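Local atomic coordinates of 3-dehydroquinate dehydratase (Clostridium difficile, PDB entry 4H3D), a protein that catalyses the cis-dehydration of 3-dehydroquinate to 3-dehydroshikimate, the third step of the chorismate pathway, through an imine intermediate. Residues Asp47-Arg52 and Ile79-Thr84. Numbering follows the deposited sequence.
Sequences DIIEWR and IPLLFT
Thr84 OG1 donates a hydrogen bond of 2.7 Å to Glu50 OE2, meeting the anti lone pair of the carboxylate, the one turned away from the other oxygen. Glu50 CG lies anti to the backbone N (chi1 173°) and the chain runs on extended, side by side with Leu82, whose CD2 lies 3.8 Å from Glu50 CG. The two strands that carry them run parallel, Glu50 level with Leu82. Ile49 N binds Pro80 O and Ile49 O accepts from Leu82 N at 2.8 Å, both bonds nearly straight; Trp51 continues the ladder, its N donating to Leu82 O and its O receiving Thr84 N. The segments are neighbouring strands of the TIM barrel, joined through helix 62-76 as a beta-alpha-beta unit. Glu50, Leu82, Arg52 and Thr84 project to the barrel interior. Glu50, Trp51 and Arg52 belong to the 3-dehydroquinate site, and the nearest side-chain atoms of Glu50 and the Schiff-base residue Lys174 are about 5 Å apart. Arg52 CD packs on Thr84 CG2, while its NE forms a salt bridge with Asp54. On the helix-facing side, the edge of Phe83 is directed at the face of Trp51 in an offset edge-to-face pair, planes at 72°, with Phe83 CE1 3.8 Å from Trp51 CE3. Ile49 CG1 meets Ile79 CG2 at 3.9 Å, and Ile76, Val68 and Leu69 of helix 62-76 pack against Ile49, Trp51 and Leu81 respectively.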
loop_
_atom_site.group_PDB
_atom_site.type_symbol
_atom_site.label_atom_id
_atom_site.label_comp_id
_atom_site.label_asym_id
_atom_site.label_seq_id
_atom_site.Cartn_x
_atom_site.Cartn_y
_atom_site.Cartn_z
ATOM N N ASP B 47 14.393 12.520 -3.397
ATOM C CA ASP B 47 15.359 12.733 -2.360
ATOM C C ASP B 47 16.773 12.355 -2.759
ATOM O O ASP B 47 17.709 13.044 -2.421
ATOM C CB ASP B 47 14.926 11.944 -1.125
ATOM C CG ASP B 47 13.585 12.395 -0.597
ATOM O OD1 ASP B 47 13.480 13.572 -0.213
ATOM O OD2 ASP B 47 12.625 11.581 -0.572
ATOM N N ILE B 48 16.909 11.266 -3.491
ATOM C CA ILE B 48 18.210 10.728 -3.846
ATOM C C ILE B 48 18.186 10.264 -5.287
ATOM O O ILE B 48 17.166 9.757 -5.771
ATOM C CB ILE B 48 18.533 9.487 -2.960
ATOM C CG1 ILE B 48 18.545 9.870 -1.475
ATOM C CG2 ILE B 48 19.864 8.821 -3.373
ATOM C CD1 ILE B 48 18.675 8.678 -0.534
ATOM N N ILE B 49 19.305 10.448 -5.968
ATOM C CA ILE B 49 19.475 9.984 -7.323
ATOM C C ILE B 49 20.509 8.849 -7.298
ATOM O O ILE B 49 21.531 8.965 -6.639
ATOM C CB ILE B 49 19.953 11.102 -8.255
ATOM C CG1 ILE B 49 18.829 12.122 -8.458
ATOM C CG2 ILE B 49 20.385 10.521 -9.596
ATOM C CD1 ILE B 49 19.225 13.368 -9.287
ATOM N N GLU B 50 20.194 7.744 -7.973
ATOM C CA GLU B 50 21.098 6.605 -8.074
ATOM C C GLU B 50 21.636 6.532 -9.481
ATOM O O GLU B 50 20.873 6.551 -10.429
ATOM C CB GLU B 50 20.360 5.286 -7.764
ATOM C CG GLU B 50 21.208 4.015 -8.028
ATOM C CD GLU B 50 20.438 2.704 -7.769
ATOM O OE1 GLU B 50 19.290 2.575 -8.249
ATOM O OE2 GLU B 50 20.992 1.813 -7.088
ATOM N N TRP B 51 22.950 6.471 -9.630
ATOM C CA TRP B 51 23.528 6.242 -10.943
ATOM C C TRP B 51 23.851 4.766 -11.067
ATOM O O TRP B 51 24.744 4.246 -10.368
ATOM C CB TRP B 51 24.765 7.109 -11.195
ATOM C CG TRP B 51 25.368 6.893 -12.548
ATOM C CD1 TRP B 51 24.722 6.452 -13.673
ATOM C CD2 TRP B 51 26.722 7.186 -12.961
ATOM N NE1 TRP B 51 25.599 6.401 -14.739
ATOM C CE2 TRP B 51 26.823 6.863 -14.334
ATOM C CE3 TRP B 51 27.847 7.681 -12.307
ATOM C CZ2 TRP B 51 28.001 7.007 -15.048
ATOM C CZ3 TRP B 51 29.020 7.823 -13.028
ATOM C CH2 TRP B 51 29.087 7.481 -14.379
ATOM N N ARG B 52 23.087 4.078 -11.934
ATOM C CA ARG B 52 23.289 2.668 -12.234
ATOM C C ARG B 52 24.321 2.628 -13.324
ATOM O O ARG B 52 23.992 2.545 -14.499
ATOM C CB ARG B 52 21.992 1.996 -12.708
ATOM C CG ARG B 52 21.055 1.553 -11.581
ATOM C CD ARG B 52 21.588 0.323 -10.903
ATOM N NE ARG B 52 21.785 -0.759 -11.879
ATOM C CZ ARG B 52 20.844 -1.631 -12.238
ATOM N NH1 ARG B 52 19.631 -1.568 -11.695
ATOM N NH2 ARG B 52 21.118 -2.577 -13.141
ATOM N N ILE B 79 21.945 17.362 -4.471
ATOM C CA ILE B 79 21.075 16.186 -4.309
ATOM C C ILE B 79 21.976 14.981 -3.966
ATOM O O ILE B 79 22.989 14.766 -4.628
ATOM C CB ILE B 79 20.267 15.897 -5.595
ATOM C CG1 ILE B 79 19.246 17.002 -5.838
ATOM C CG2 ILE B 79 19.526 14.573 -5.480
ATOM C CD1 ILE B 79 18.445 16.837 -7.133
ATOM N N PRO B 80 21.636 14.215 -2.914
ATOM C CA PRO B 80 22.479 13.051 -2.623
ATOM C C PRO B 80 22.581 12.098 -3.821
ATOM O O PRO B 80 21.579 11.827 -4.480
ATOM C CB PRO B 80 21.760 12.373 -1.462
ATOM C CG PRO B 80 21.022 13.504 -0.750
ATOM C CD PRO B 80 20.730 14.555 -1.801
ATOM N N LEU B 81 23.788 11.612 -4.099
ATOM C CA LEU B 81 24.019 10.714 -5.218
ATOM C C LEU B 81 24.510 9.362 -4.731
ATOM O O LEU B 81 25.524 9.274 -4.001
ATOM C CB LEU B 81 25.055 11.317 -6.178
ATOM C CG LEU B 81 25.433 10.505 -7.412
ATOM C CD1 LEU B 81 24.238 10.298 -8.311
ATOM C CD2 LEU B 81 26.562 11.227 -8.186
ATOM N N LEU B 82 23.788 8.321 -5.132
ATOM C CA LEU B 82 24.145 6.916 -4.848
ATOM C C LEU B 82 24.802 6.321 -6.094
ATOM O O LEU B 82 24.249 6.417 -7.186
ATOM C CB LEU B 82 22.879 6.116 -4.509
ATOM C CG LEU B 82 22.968 4.568 -4.531
ATOM C CD1 LEU B 82 24.038 4.045 -3.541
ATOM C CD2 LEU B 82 21.576 3.946 -4.254
ATOM N N PHE B 83 25.977 5.717 -5.927
ATOM C CA PHE B 83 26.716 5.091 -7.029
ATOM C C PHE B 83 26.537 3.594 -6.895
ATOM O O PHE B 83 26.856 3.032 -5.858
ATOM C CB PHE B 83 28.191 5.453 -6.933
ATOM C CG PHE B 83 29.024 4.914 -8.049
ATOM C CD1 PHE B 83 29.011 5.515 -9.277
ATOM C CD2 PHE B 83 29.847 3.816 -7.857
ATOM C CE1 PHE B 83 29.799 5.027 -10.334
ATOM C CE2 PHE B 83 30.643 3.332 -8.904
ATOM C CZ PHE B 83 30.612 3.950 -10.138
ATOM N N THR B 84 26.001 2.955 -7.937
ATOM C CA THR B 84 25.721 1.519 -7.914
ATOM C C THR B 84 26.151 0.799 -9.191
ATOM O O THR B 84 25.622 1.068 -10.264
ATOM C CB THR B 84 24.180 1.220 -7.752
ATOM O OG1 THR B 84 23.680 1.814 -6.536
ATOM C CG2 THR B 84 23.916 -0.323 -7.711
#